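Local coordinates for DHHA1 domain protein (Clostridium perfringens, PDB 3KEW) that binds zinc and, as an alanyl-tRNA synthetase-related protein, may hydrolyse mischarged tRNA, at residues 15-23 with 30-38; 47-55 with 82-91. All coordinates share one frame; numbering follows the deposited sequence.

Contact 1 of 2, residues 15-23 with 30-38; sequences EFKGEIIEV and FHVLLDQTA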
ATOM      1  N   GLU A  15      -4.206   1.126 -16.668  1.00 51.64           N
ATOM      2  CA  GLU A  15      -4.790   0.349 -17.775  1.00 50.68           C
ATOM      3  C   GLU A  15      -3.709  -0.499 -18.411  1.00 50.73           C
ATOM      4  O   GLU A  15      -2.564  -0.042 -18.564  1.00 49.86           O
ATOM      5  CB  GLU A  15      -5.355   1.242 -18.868  1.00 50.43           C
ATOM      6  CG  GLU A  15      -6.456   2.179 -18.454  1.00 65.96           C
ATOM      7  CD  GLU A  15      -6.689   3.241 -19.500  1.00 73.02           C
ATOM      8  OE1 GLU A  15      -6.952   4.400 -19.114  1.00 78.73           O
ATOM      9  OE2 GLU A  15      -6.590   2.914 -20.706  1.00 65.85           O
ATOM     10  N   PHE A  16      -4.084  -1.714 -18.811  1.00 49.41           N
ATOM     11  CA  PHE A  16      -3.144  -2.671 -19.394  1.00 48.89           C
ATOM     12  C   PHE A  16      -3.839  -3.739 -20.235  1.00 48.64           C
ATOM     13  O   PHE A  16      -5.076  -3.865 -20.225  1.00 44.40           O
ATOM     14  CB  PHE A  16      -2.265  -3.315 -18.310  1.00 48.98           C
ATOM     15  CG  PHE A  16      -3.019  -4.211 -17.360  1.00 55.05           C
ATOM     16  CD1 PHE A  16      -2.906  -5.591 -17.461  1.00 51.45           C
ATOM     17  CD2 PHE A  16      -3.830  -3.676 -16.354  1.00 52.03           C
ATOM     18  CE1 PHE A  16      -3.602  -6.429 -16.595  1.00 55.17           C
ATOM     19  CE2 PHE A  16      -4.527  -4.508 -15.483  1.00 54.47           C
ATOM     20  CZ  PHE A  16      -4.404  -5.891 -15.602  1.00 53.38           C
ATOM     21  N   LYS A  17      -3.024  -4.490 -20.972  1.00 47.58           N
ATOM     22  CA  LYS A  17      -3.491  -5.569 -21.827  1.00 46.73           C
ATOM     23  C   LYS A  17      -3.219  -6.895 -21.145  1.00 47.03           C
ATOM     24  O   LYS A  17      -2.140  -7.122 -20.588  1.00 48.31           O
ATOM     25  CB  LYS A  17      -2.814  -5.506 -23.205  1.00 53.72           C
ATOM     26  CG  LYS A  17      -3.669  -4.914 -24.338  1.00 49.11           C
ATOM     27  CD  LYS A  17      -4.235  -3.539 -24.036  1.00 62.05           C
ATOM     28  CE  LYS A  17      -5.040  -2.966 -25.203  1.00 65.04           C
ATOM     29  NZ  LYS A  17      -6.367  -3.624 -25.380  1.00 78.79           N
ATOM     30  N   GLY A  18      -4.214  -7.768 -21.161  1.00 48.77           N
ATOM     31  CA  GLY A  18      -4.076  -9.046 -20.489  1.00 48.63           C
ATOM     32  C   GLY A  18      -4.700 -10.181 -21.254  1.00 53.64           C
ATOM     33  O   GLY A  18      -5.592  -9.978 -22.087  1.00 54.15           O
ATOM     34  N   GLU A  19      -4.223 -11.382 -20.954  1.00 56.89           N
ATOM     35  CA  GLU A  19      -4.749 -12.596 -21.540  1.00 60.77           C
ATOM     36  C   GLU A  19      -5.136 -13.539 -20.420  1.00 55.13           C
ATOM     37  O   GLU A  19      -4.318 -13.848 -19.550  1.00 54.52           O
ATOM     38  CB  GLU A  19      -3.711 -13.254 -22.456  1.00 60.71           C
ATOM     39  CG  GLU A  19      -4.229 -14.480 -23.206  1.00 65.31           C
ATOM     40  CD  GLU A  19      -3.136 -15.262 -23.929  1.00 67.59           C
ATOM     41  OE1 GLU A  19      -1.980 -14.782 -24.010  1.00 72.30           O
ATOM     42  OE2 GLU A  19      -3.440 -16.373 -24.412  1.00 68.81           O
ATOM     43  N   ILE A  20      -6.389 -13.978 -20.456  1.00 53.22           N
ATOM     44  CA  ILE A  20      -6.905 -14.947 -19.507  1.00 56.42           C
ATOM     45  C   ILE A  20      -6.284 -16.322 -19.760  1.00 57.26           C
ATOM     46  O   ILE A  20      -6.428 -16.889 -20.841  1.00 61.02           O
ATOM     47  CB  ILE A  20      -8.453 -15.010 -19.544  1.00 58.44           C
ATOM     48  CG1 ILE A  20      -9.043 -13.717 -18.970  1.00 54.13           C
ATOM     49  CG2 ILE A  20      -8.953 -16.211 -18.752  1.00 60.69           C
ATOM     50  CD1 ILE A  20     -10.548 -13.581 -19.092  1.00 56.88           C
ATOM     51  N   ILE A  21      -5.590 -16.830 -18.745  1.00 59.00           N
ATOM     52  CA  ILE A  21      -4.823 -18.073 -18.814  1.00 63.93           C
ATOM     53  C   ILE A  21      -5.620 -19.273 -18.254  1.00 65.77           C
ATOM     54  O   ILE A  21      -5.416 -20.418 -18.669  1.00 61.20           O
ATOM     55  CB  ILE A  21      -3.411 -17.871 -18.139  1.00 62.46           C
ATOM     56  CG1 ILE A  21      -2.307 -17.793 -19.193  1.00 67.87           C
ATOM     57  CG2 ILE A  21      -3.054 -18.976 -17.155  1.00 69.50           C
ATOM     58  CD1 ILE A  21      -2.438 -16.644 -20.172  1.00 69.36           C
ATOM     59  N   GLU A  22      -6.551 -18.989 -17.342  1.00 68.47           N
ATOM     60  CA  GLU A  22      -7.372 -20.017 -16.691  1.00 68.56           C
ATOM     61  C   GLU A  22      -8.728 -19.419 -16.326  1.00 70.08           C
ATOM     62  O   GLU A  22      -8.804 -18.243 -15.977  1.00 72.34           O
ATOM     63  CB  GLU A  22      -6.645 -20.539 -15.441  1.00 66.62           C
ATOM     64  CG  GLU A  22      -7.350 -21.657 -14.666  1.00 68.68           C
ATOM     65  CD  GLU A  22      -6.668 -21.973 -13.339  1.00 68.32           C
ATOM     66  OE1 GLU A  22      -5.530 -22.489 -13.350  1.00 67.72           O
ATOM     67  OE2 GLU A  22      -7.274 -21.712 -12.279  1.00 75.28           O
ATOM     68  N   VAL A  23      -9.793 -20.214 -16.452  1.00 70.16           N
ATOM     69  CA  VAL A  23     -11.129 -19.862 -15.942  1.00 69.72           C
ATOM     70  C   VAL A  23     -11.689 -21.005 -15.084  1.00 72.30           C
ATOM     71  O   VAL A  23     -11.793 -22.140 -15.554  1.00 72.75           O
ATOM     72  CB  VAL A  23     -12.160 -19.570 -17.074  1.00 68.86           C
ATOM     73  CG1 VAL A  23     -13.510 -19.146 -16.490  1.00 65.11           C
ATOM     74  CG2 VAL A  23     -11.663 -18.511 -18.026  1.00 66.21           C
ATOM     75  N   PHE A  30     -16.648 -16.169 -11.760  1.00 73.78           N
ATOM     76  CA  PHE A  30     -15.610 -16.714 -12.632  1.00 67.85           C
ATOM     77  C   PHE A  30     -14.213 -16.255 -12.220  1.00 63.73           C
ATOM     78  O   PHE A  30     -13.822 -15.109 -12.449  1.00 64.15           O
ATOM     79  CB  PHE A  30     -15.918 -16.394 -14.100  1.00 68.86           C
ATOM     80  CG  PHE A  30     -17.180 -17.047 -14.603  1.00 75.41           C
ATOM     81  CD1 PHE A  30     -18.423 -16.425 -14.441  1.00 76.29           C
ATOM     82  CD2 PHE A  30     -17.134 -18.299 -15.214  1.00 74.01           C
ATOM     83  CE1 PHE A  30     -19.592 -17.035 -14.887  1.00 75.02           C
ATOM     84  CE2 PHE A  30     -18.298 -18.914 -15.672  1.00 75.64           C
ATOM     85  CZ  PHE A  30     -19.529 -18.283 -15.503  1.00 72.96           C
ATOM     86  N   HIS A  31     -13.483 -17.172 -11.592  1.00 57.42           N
ATOM     87  CA  HIS A  31     -12.142 -16.907 -11.079  1.00 60.10           C
ATOM     88  C   HIS A  31     -11.118 -17.057 -12.203  1.00 60.07           C
ATOM     89  O   HIS A  31     -10.873 -18.171 -12.674  1.00 62.09           O
ATOM     90  CB  HIS A  31     -11.806 -17.870  -9.933  1.00 54.78           C
ATOM     91  CG  HIS A  31     -12.619 -17.659  -8.688  1.00 54.87           C
ATOM     92  ND1 HIS A  31     -12.072 -17.756  -7.426  1.00 58.11           N
ATOM     93  CD2 HIS A  31     -13.931 -17.368  -8.507  1.00 53.35           C
ATOM     94  CE1 HIS A  31     -13.011 -17.532  -6.523  1.00 63.03           C
ATOM     95  NE2 HIS A  31     -14.148 -17.290  -7.153  1.00 53.71           N
ATOM     96  N   VAL A  32     -10.528 -15.944 -12.639  1.00 58.72           N
ATOM     97  CA  VAL A  32      -9.569 -15.981 -13.753  1.00 57.10           C
ATOM     98  C   VAL A  32      -8.116 -15.654 -13.383  1.00 57.06           C
ATOM     99  O   VAL A  32      -7.842 -14.843 -12.490  1.00 54.90           O
ATOM    100  CB  VAL A  32     -10.019 -15.115 -14.986  1.00 60.07           C
ATOM    101  CG1 VAL A  32     -11.420 -15.506 -15.457  1.00 50.92           C
ATOM    102  CG2 VAL A  32      -9.938 -13.611 -14.698  1.00 61.06           C
ATOM    103  N   LEU A  33      -7.194 -16.313 -14.076  1.00 56.43           N
ATOM    104  CA  LEU A  33      -5.776 -16.000 -13.989  1.00 57.08           C
ATOM    105  C   LEU A  33      -5.434 -15.205 -15.245  1.00 57.56           C
ATOM    106  O   LEU A  33      -6.081 -15.387 -16.285  1.00 52.06           O
ATOM    107  CB  LEU A  33      -4.948 -17.284 -13.932  1.00 56.44           C
ATOM    108  CG  LEU A  33      -3.911 -17.434 -12.819  1.00 66.63           C
ATOM    109  CD1 LEU A  33      -3.465 -18.883 -12.704  1.00 68.26           C
ATOM    110  CD2 LEU A  33      -2.712 -16.517 -13.032  1.00 69.73           C
ATOM    111  N   LEU A  34      -4.445 -14.317 -15.139  1.00 49.69           N
ATOM    112  CA  LEU A  34      -3.994 -13.479 -16.260  1.00 49.03           C
ATOM    113  C   LEU A  34      -2.498 -13.674 -16.487  1.00 49.19           C
ATOM    114  O   LEU A  34      -1.777 -14.047 -15.557  1.00 48.76           O
ATOM    115  CB  LEU A  34      -4.276 -12.002 -15.980  1.00 46.14           C
ATOM    116  CG  LEU A  34      -5.501 -11.272 -16.547  1.00 58.86           C
ATOM    117  CD1 LEU A  34      -6.784 -12.080 -16.493  1.00 60.10           C
ATOM    118  CD2 LEU A  34      -5.687  -9.958 -15.806  1.00 53.45           C
ATOM    119  N   ASP A  35      -2.045 -13.445 -17.723  1.00 52.14           N
ATOM    120  CA  ASP A  35      -0.619 -13.541 -18.053  1.00 54.77           C
ATOM    121  C   ASP A  35       0.196 -12.469 -17.319  1.00 54.55           C
ATOM    122  O   ASP A  35       1.295 -12.739 -16.824  1.00 54.97           O
ATOM    123  CB  ASP A  35      -0.386 -13.503 -19.579  1.00 56.76           C
ATOM    124  CG  ASP A  35      -0.707 -12.138 -20.221  1.00 62.77           C
ATOM    125  OD1 ASP A  35       0.172 -11.609 -20.933  1.00 66.49           O
ATOM    126  OD2 ASP A  35      -1.817 -11.594 -20.033  1.00 58.42           O
ATOM    127  N   GLN A  36      -0.378 -11.268 -17.237  1.00 55.41           N
ATOM    128  CA  GLN A  36       0.189 -10.139 -16.492  1.00 52.37           C
ATOM    129  C   GLN A  36      -0.942  -9.368 -15.829  1.00 49.79           C
ATOM    130  O   GLN A  36      -2.020  -9.224 -16.404  1.00 48.50           O
ATOM    131  CB  GLN A  36       1.014  -9.222 -17.411  1.00 46.50           C
ATOM    132  CG  GLN A  36       0.251  -8.461 -18.497  1.00 48.69           C
ATOM    133  CD  GLN A  36       1.175  -7.730 -19.455  1.00 53.37           C
ATOM    134  OE1 GLN A  36       2.362  -7.542 -19.180  1.00 53.26           O
ATOM    135  NE2 GLN A  36       0.635  -7.322 -20.592  1.00 52.29           N
ATOM    136  N   THR A  37      -0.711  -8.889 -14.613  1.00 50.39           N
ATOM    137  CA  THR A  37      -1.753  -8.126 -13.927  1.00 49.31           C
ATOM    138  C   THR A  37      -1.223  -6.917 -13.152  1.00 47.12           C
ATOM    139  O   THR A  37      -0.135  -6.951 -12.570  1.00 45.39           O
ATOM    140  CB  THR A  37      -2.683  -9.035 -13.065  1.00 51.00           C
ATOM    141  OG1 THR A  37      -3.831  -8.289 -12.641  1.00 54.96           O
ATOM    142  CG2 THR A  37      -1.954  -9.623 -11.854  1.00 44.99           C
ATOM    143  N   ALA A  38      -1.999  -5.844 -13.188  1.00 43.69           N
ATOM    144  CA  ALA A  38      -1.756  -4.671 -12.358  1.00 43.82           C
ATOM    145  C   ALA A  38      -2.750  -4.623 -11.193  1.00 45.44           C
ATOM    146  O   ALA A  38      -2.777  -3.652 -10.443  1.00 46.97           O
ATOM    147  CB  ALA A  38      -1.844  -3.387 -13.205  1.00 37.68           C
TER
HETATM  148  O   HOH W   1      -9.142 -19.737 -11.458  1.00 60.99           O
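Asp35 and Glu19 grip each other through two bonds that run in opposite directions. The amide of Glu19 donates to the carboxylate, Glu19 N to Asp35 OD2 2.6 Å, reaching the oxygen from above the carboxylate plane, 36° out of it. In return Asp35 N donates to Glu19 O at 2.9 Å, within the carbonyl plane. Asp35 OD2 can reach the Glu19 amide because CG of Asp35 stands between backbone N and carbonyl carbon (chi1 68°), which turns the carboxylate toward the neighbouring strand. Gln36 repeats the idea one residue on: its extended side chain carries NE2 to Lys17 O, 2.8 Å away and tilted from the carbonyl plane. The Asp35 carboxylate and the Gln36 amide thus reach across where the backbones part beyond the Asp35 N bond, the CA atoms of Phe16 and Ala38 being 7.4 Å from each other.

Farther along, the ladder is broken by a classic beta bulge: Ile21 and Glu22 both face Leu33. Ile21 N donates to Leu33 O, and Leu33 N makes a longer, looser bond to Glu22 O. A water donates to both Glu22 OE2 and His31 O, tying the glutamate to the opposite strand.

Apolar packing follows the face bearing Ile20, Val23, Val32 and Leu34. Ile20 CG1 meets Leu34 CD1 at 3.7 Å, while its CG2 approaches Val32 CB. Val23 and Val32 stand side by side. At the splayed end the Phe16 ring takes Ala38 N over one face, 3.4 Å from CZ, and Gln36 O at its edge, 3.2 Å from CE1. On the other edge of strand 15-26, backbone bonds from Phe16 to Cys84 and from Gly18 to Leu82 add strand 82-86. The axes of 20-23 and 30-34 run at 154°, an antiparallel beta hairpin forming the first two strands of a closed six-stranded barrel.

Contact 2 of 2, residues 47-55 with 82-91; sequences MGDLGLIDG and LQCELDWERR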
ATOM      1  N   MET A  47      -5.550  -3.062   1.229  1.00 50.19           N
ATOM      2  CA  MET A  47      -6.589  -3.769   0.481  1.00 57.12           C
ATOM      3  C   MET A  47      -6.238  -3.976  -0.991  1.00 53.55           C
ATOM      4  O   MET A  47      -5.388  -3.275  -1.540  1.00 51.09           O
ATOM      5  CB  MET A  47      -7.916  -3.017   0.587  1.00 59.04           C
ATOM      6  CG  MET A  47      -8.879  -3.602   1.616  1.00 74.27           C
ATOM      7  SD  MET A  47     -10.473  -2.746   1.664  1.00 80.01           S
ATOM      8  CE  MET A  47     -11.585  -4.121   2.007  1.00 73.39           C
ATOM      9  N   GLY A  48      -6.904  -4.944  -1.618  1.00 48.53           N
ATOM     10  CA  GLY A  48      -6.693  -5.256  -3.023  1.00 46.82           C
ATOM     11  C   GLY A  48      -7.541  -4.436  -3.972  1.00 50.43           C
ATOM     12  O   GLY A  48      -8.425  -3.692  -3.533  1.00 51.18           O
ATOM     13  N   ASP A  49      -7.292  -4.598  -5.277  1.00 48.02           N
ATOM     14  CA  ASP A  49      -7.944  -3.792  -6.315  1.00 44.63           C
ATOM     15  C   ASP A  49      -9.308  -4.303  -6.790  1.00 47.32           C
ATOM     16  O   ASP A  49      -9.683  -5.447  -6.545  1.00 47.27           O
ATOM     17  CB  ASP A  49      -7.008  -3.609  -7.519  1.00 44.14           C
ATOM     18  CG  ASP A  49      -5.877  -2.621  -7.238  1.00 55.06           C
ATOM     19  OD1 ASP A  49      -6.125  -1.630  -6.510  1.00 53.72           O
ATOM     20  OD2 ASP A  49      -4.751  -2.826  -7.747  1.00 46.55           O
ATOM     21  N   LEU A  50     -10.041  -3.412  -7.455  1.00 49.32           N
ATOM     22  CA  LEU A  50     -11.268  -3.733  -8.181  1.00 54.03           C
ATOM     23  C   LEU A  50     -11.122  -3.107  -9.561  1.00 52.43           C
ATOM     24  O   LEU A  50     -10.101  -2.476  -9.847  1.00 54.87           O
ATOM     25  CB  LEU A  50     -12.505  -3.151  -7.476  1.00 54.52           C
ATOM     26  CG  LEU A  50     -12.870  -3.568  -6.048  1.00 56.81           C
ATOM     27  CD1 LEU A  50     -14.183  -2.907  -5.637  1.00 56.90           C
ATOM     28  CD2 LEU A  50     -12.964  -5.078  -5.901  1.00 60.06           C
ATOM     29  N   GLY A  51     -12.133  -3.264 -10.411  1.00 49.35           N
ATOM     30  CA  GLY A  51     -12.092  -2.655 -11.735  1.00 52.60           C
ATOM     31  C   GLY A  51     -12.767  -3.481 -12.807  1.00 55.12           C
ATOM     32  O   GLY A  51     -13.799  -4.107 -12.555  1.00 53.49           O
ATOM     33  N   LEU A  52     -12.191  -3.465 -14.011  1.00 55.78           N
ATOM     34  CA  LEU A  52     -12.782  -4.146 -15.170  1.00 52.73           C
ATOM     35  C   LEU A  52     -11.746  -4.949 -15.941  1.00 53.77           C
ATOM     36  O   LEU A  52     -10.621  -4.496 -16.138  1.00 54.26           O
ATOM     37  CB  LEU A  52     -13.424  -3.144 -16.133  1.00 51.86           C
ATOM     38  CG  LEU A  52     -14.534  -2.183 -15.709  1.00 56.29           C
ATOM     39  CD1 LEU A  52     -14.716  -1.128 -16.788  1.00 54.11           C
ATOM     40  CD2 LEU A  52     -15.839  -2.922 -15.461  1.00 62.49           C
ATOM     41  N   ILE A  53     -12.142  -6.151 -16.353  1.00 56.99           N
ATOM     42  CA  ILE A  53     -11.410  -6.956 -17.333  1.00 54.78           C
ATOM     43  C   ILE A  53     -12.381  -7.234 -18.485  1.00 59.28           C
ATOM     44  O   ILE A  53     -13.410  -7.895 -18.283  1.00 54.40           O
ATOM     45  CB  ILE A  53     -10.878  -8.273 -16.720  1.00 51.78           C
ATOM     46  CG1 ILE A  53      -9.676  -7.976 -15.813  1.00 47.22           C
ATOM     47  CG2 ILE A  53     -10.495  -9.288 -17.825  1.00 52.08           C
ATOM     48  CD1 ILE A  53      -9.292  -9.112 -14.888  1.00 46.72           C
ATOM     49  N   ASP A  54     -12.059  -6.694 -19.667  1.00 61.46           N
ATOM     50  CA  ASP A  54     -12.904  -6.780 -20.873  1.00 62.45           C
ATOM     51  C   ASP A  54     -14.347  -6.308 -20.609  1.00 62.60           C
ATOM     52  O   ASP A  54     -15.318  -6.935 -21.041  1.00 63.40           O
ATOM     53  CB  ASP A  54     -12.863  -8.200 -21.469  1.00 61.83           C
ATOM     54  CG  ASP A  54     -13.510  -8.286 -22.847  1.00 70.38           C
ATOM     55  OD1 ASP A  54     -13.192  -7.451 -23.720  1.00 67.31           O
ATOM     56  OD2 ASP A  54     -14.351  -9.191 -23.047  1.00 72.95           O
ATOM     57  N   GLY A  55     -14.476  -5.215 -19.859  1.00 60.77           N
ATOM     58  CA  GLY A  55     -15.785  -4.661 -19.508  1.00 57.88           C
ATOM     59  C   GLY A  55     -16.553  -5.430 -18.443  1.00 58.10           C
ATOM     60  O   GLY A  55     -17.650  -5.020 -18.057  1.00 61.24           O
ATOM     61  N   LEU A  82      -7.057  -8.370 -23.974  1.00 55.86           N
ATOM     62  CA  LEU A  82      -8.196  -7.748 -23.308  1.00 54.85           C
ATOM     63  C   LEU A  82      -7.815  -6.417 -22.690  1.00 53.49           C
ATOM     64  O   LEU A  82      -6.736  -6.281 -22.118  1.00 55.88           O
ATOM     65  CB  LEU A  82      -8.752  -8.676 -22.226  1.00 50.44           C
ATOM     66  CG  LEU A  82      -9.080 -10.113 -22.631  1.00 57.61           C
ATOM     67  CD1 LEU A  82      -9.341 -10.913 -21.387  1.00 53.08           C
ATOM     68  CD2 LEU A  82     -10.281 -10.171 -23.574  1.00 56.16           C
ATOM     69  N   GLN A  83      -8.705  -5.438 -22.828  1.00 59.75           N
ATOM     70  CA  GLN A  83      -8.577  -4.165 -22.125  1.00 63.64           C
ATOM     71  C   GLN A  83      -8.907  -4.340 -20.645  1.00 62.20           C
ATOM     72  O   GLN A  83     -10.049  -4.650 -20.284  1.00 58.75           O
ATOM     73  CB  GLN A  83      -9.491  -3.099 -22.739  1.00 66.08           C
ATOM     74  CG  GLN A  83      -8.755  -2.014 -23.506  1.00 76.43           C
ATOM     75  CD  GLN A  83      -7.843  -1.178 -22.621  1.00 78.29           C
ATOM     76  OE1 GLN A  83      -6.623  -1.373 -22.606  1.00 77.21           O
ATOM     77  NE2 GLN A  83      -8.429  -0.243 -21.879  1.00 76.32           N
ATOM     78  N   CYS A  84      -7.898  -4.148 -19.800  1.00 57.14           N
ATOM     79  CA  CYS A  84      -8.070  -4.260 -18.355  1.00 57.42           C
ATOM     80  C   CYS A  84      -7.761  -2.935 -17.675  1.00 60.57           C
ATOM     81  O   CYS A  84      -6.687  -2.365 -17.889  1.00 65.93           O
ATOM     82  CB  CYS A  84      -7.161  -5.342 -17.792  1.00 55.87           C
ATOM     83  SG  CYS A  84      -7.250  -6.937 -18.619  1.00 54.26           S
ATOM     84  N   GLU A  85      -8.693  -2.453 -16.853  1.00 56.47           N
ATOM     85  CA  GLU A  85      -8.502  -1.181 -16.159  1.00 57.23           C
ATOM     86  C   GLU A  85      -8.848  -1.215 -14.673  1.00 55.01           C
ATOM     87  O   GLU A  85      -9.879  -1.759 -14.267  1.00 52.45           O
ATOM     88  CB  GLU A  85      -9.219  -0.028 -16.872  1.00 57.82           C
ATOM     89  CG  GLU A  85     -10.505  -0.393 -17.584  1.00 68.03           C
ATOM     90  CD  GLU A  85     -10.868   0.606 -18.673  1.00 77.77           C
ATOM     91  OE1 GLU A  85     -10.012   0.882 -19.542  1.00 83.31           O
ATOM     92  OE2 GLU A  85     -12.012   1.108 -18.666  1.00 77.31           O
ATOM     93  N   LEU A  86      -7.962  -0.633 -13.871  1.00 52.89           N
ATOM     94  CA  LEU A  86      -8.154  -0.556 -12.428  1.00 50.81           C
ATOM     95  C   LEU A  86      -9.185   0.512 -12.088  1.00 53.10           C
ATOM     96  O   LEU A  86      -9.348   1.497 -12.815  1.00 52.44           O
ATOM     97  CB  LEU A  86      -6.834  -0.238 -11.710  1.00 47.02           C
ATOM     98  CG  LEU A  86      -5.588  -1.115 -11.873  1.00 47.65           C
ATOM     99  CD1 LEU A  86      -4.415  -0.563 -11.072  1.00 43.47           C
ATOM    100  CD2 LEU A  86      -5.829  -2.530 -11.468  1.00 43.32           C
ATOM    101  N   ASP A  87      -9.898   0.293 -10.988  1.00 55.67           N
ATOM    102  CA  ASP A  87     -10.579   1.365 -10.272  1.00 52.58           C
ATOM    103  C   ASP A  87      -9.429   2.148  -9.637  1.00 46.38           C
ATOM    104  O   ASP A  87      -8.887   1.746  -8.610  1.00 49.71           O
ATOM    105  CB  ASP A  87     -11.490   0.740  -9.204  1.00 55.06           C
ATOM    106  CG  ASP A  87     -12.327   1.762  -8.425  1.00 59.27           C
ATOM    107  OD1 ASP A  87     -12.121   2.994  -8.521  1.00 54.47           O
ATOM    108  OD2 ASP A  87     -13.211   1.292  -7.680  1.00 61.20           O
ATOM    109  N   TRP A  88      -9.031   3.238 -10.289  1.00 44.19           N
ATOM    110  CA  TRP A  88      -7.854   3.998  -9.862  1.00 48.54           C
ATOM    111  C   TRP A  88      -8.073   4.803  -8.573  1.00 48.30           C
ATOM    112  O   TRP A  88      -7.137   5.011  -7.806  1.00 49.68           O
ATOM    113  CB  TRP A  88      -7.300   4.904 -10.976  1.00 42.32           C
ATOM    114  CG  TRP A  88      -6.017   5.574 -10.528  1.00 43.15           C
ATOM    115  CD1 TRP A  88      -5.838   6.894 -10.229  1.00 37.57           C
ATOM    116  CD2 TRP A  88      -4.769   4.926 -10.251  1.00 38.31           C
ATOM    117  NE1 TRP A  88      -4.546   7.111  -9.805  1.00 39.61           N
ATOM    118  CE2 TRP A  88      -3.870   5.920  -9.815  1.00 39.86           C
ATOM    119  CE3 TRP A  88      -4.316   3.600 -10.345  1.00 33.78           C
ATOM    120  CZ2 TRP A  88      -2.553   5.630  -9.470  1.00 39.08           C
ATOM    121  CZ3 TRP A  88      -3.006   3.321 -10.011  1.00 43.04           C
ATOM    122  CH2 TRP A  88      -2.143   4.324  -9.584  1.00 33.26           C
ATOM    123  N   GLU A  89      -9.303   5.252  -8.347  1.00 49.40           N
ATOM    124  CA  GLU A  89      -9.643   5.996  -7.139  1.00 50.76           C
ATOM    125  C   GLU A  89      -9.421   5.150  -5.884  1.00 46.26           C
ATOM    126  O   GLU A  89      -8.801   5.611  -4.927  1.00 47.58           O
ATOM    127  CB  GLU A  89     -11.079   6.537  -7.219  1.00 53.94           C
ATOM    128  CG  GLU A  89     -11.176   8.008  -7.651  1.00 69.25           C
ATOM    129  CD  GLU A  89     -10.453   8.320  -8.965  1.00 82.91           C
ATOM    130  OE1 GLU A  89     -10.965   7.942 -10.042  1.00 85.34           O
ATOM    131  OE2 GLU A  89      -9.377   8.962  -8.918  1.00 86.41           O
ATOM    132  N   ARG A  90      -9.893   3.907  -5.920  1.00 42.78           N
ATOM    133  CA  ARG A  90      -9.686   2.949  -4.845  1.00 40.35           C
ATOM    134  C   ARG A  90      -8.200   2.653  -4.637  1.00 44.16           C
ATOM    135  O   ARG A  90      -7.725   2.612  -3.505  1.00 43.73           O
ATOM    136  CB  ARG A  90     -10.419   1.654  -5.167  1.00 45.05           C
ATOM    137  CG  ARG A  90     -10.317   0.586  -4.098  1.00 50.61           C
ATOM    138  CD  ARG A  90     -10.873  -0.734  -4.607  1.00 48.72           C
ATOM    139  NE  ARG A  90     -10.497  -1.850  -3.741  1.00 46.66           N
ATOM    140  CZ  ARG A  90     -11.234  -2.299  -2.729  1.00 54.62           C
ATOM    141  NH1 ARG A  90     -12.407  -1.741  -2.445  1.00 53.11           N
ATOM    142  NH2 ARG A  90     -10.796  -3.315  -2.003  1.00 55.10           N
ATOM    143  N   ARG A  91      -7.495   2.430  -5.743  1.00 43.34           N
ATOM    144  CA  ARG A  91      -6.068   2.113  -5.748  1.00 45.57           C
ATOM    145  C   ARG A  91      -5.308   3.202  -5.032  1.00 37.36           C
ATOM    146  O   ARG A  91      -4.572   2.936  -4.084  1.00 47.26           O
ATOM    147  CB  ARG A  91      -5.555   2.122  -7.187  1.00 43.17           C
ATOM    148  CG  ARG A  91      -4.753   0.975  -7.624  1.00 50.68           C
ATOM    149  CD  ARG A  91      -3.585   0.560  -6.757  1.00 46.95           C
ATOM    150  NE  ARG A  91      -3.024  -0.590  -7.453  1.00 47.47           N
ATOM    151  CZ  ARG A  91      -1.917  -0.555  -8.185  1.00 53.26           C
ATOM    152  NH1 ARG A  91      -1.183   0.544  -8.247  1.00 44.68           N
ATOM    153  NH2 ARG A  91      -1.520  -1.640  -8.821  1.00 54.26           N
TER
HETATM  154  O   HOH W   2      -8.676  -0.617  -7.229  1.00 45.72           O
HETATM  155  O   HOH W   3     -12.351  -3.095 -19.773  1.00 50.90           O
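Arg90 and Gly48 meet where an antiparallel strand pair of the six-stranded barrel gives way to the helix beginning at Trp88. Two nitrogens of Arg90 converge side-on on one acceptor: NE and NH2 each lie 2.8 Å from Gly48 O, which sits in the guanidinium plane. The extended chain, with CG anti to N (chi1 -178°), brings the group there, and Leu50 CG sits over one of its faces, offset toward the rim.

Asp49 is satisfied from several sides. Its OD2 forms a salt bridge with Arg91 NE at 2.8 Å, using the syn lone pair, with carboxylate and guanidinium planes only 20° apart; Phe40 N donates to the same oxygen. The other oxygen, OD1, accepts a hydrogen bond from a water that also donates to Asp87 O and accepts from Leu50 N, so one water settles three polar atoms at the start of the helix. Asp87, the N-cap residue, gives its own amide to Leu50 O at 3.0 Å, nearly straight at 177° but well above the carbonyl plane.

Between strands 51-53 and 82-86, Leu52 and Glu85 exchange both backbone bonds, each 2.9 Å: Leu52 N to Glu85 O, and Glu85 N to Leu52 O. Gln83 O serves two donors, Asp54 N and a second water, which in turn accepts from Gly55 N. Gly51 leaves room for the strands to close in, its CA 4.5 Å from that of Leu86. On the face carrying Ile53 and Cys84, packing is apolar, and Ile53 CG1 rests 3.9 Å from Cys84 SG.

How the contacts relate
The two contacts lie side by side in one barrel, their centres about 12 Å apart, because strand 15-26 of contact 1 neighbours strand 82-86 of contact 2 and completes the ring. The seam is backbone pairing: Phe16 N lies 2.8 Å from Cys84 O, and Gly18 O lies 2.9 Å from Leu82 N, both probable hydrogen bonds. A second junction forms where Arg91 NH2 makes a weak bond to Ala38 O, joining the end of contact 1 to the helix of contact 2. That helix continues to His98 and His102; these zinc ligands and the third, Cys195, all lie outside both contacts, and the metal is about 13 Å from the Met47 side chain.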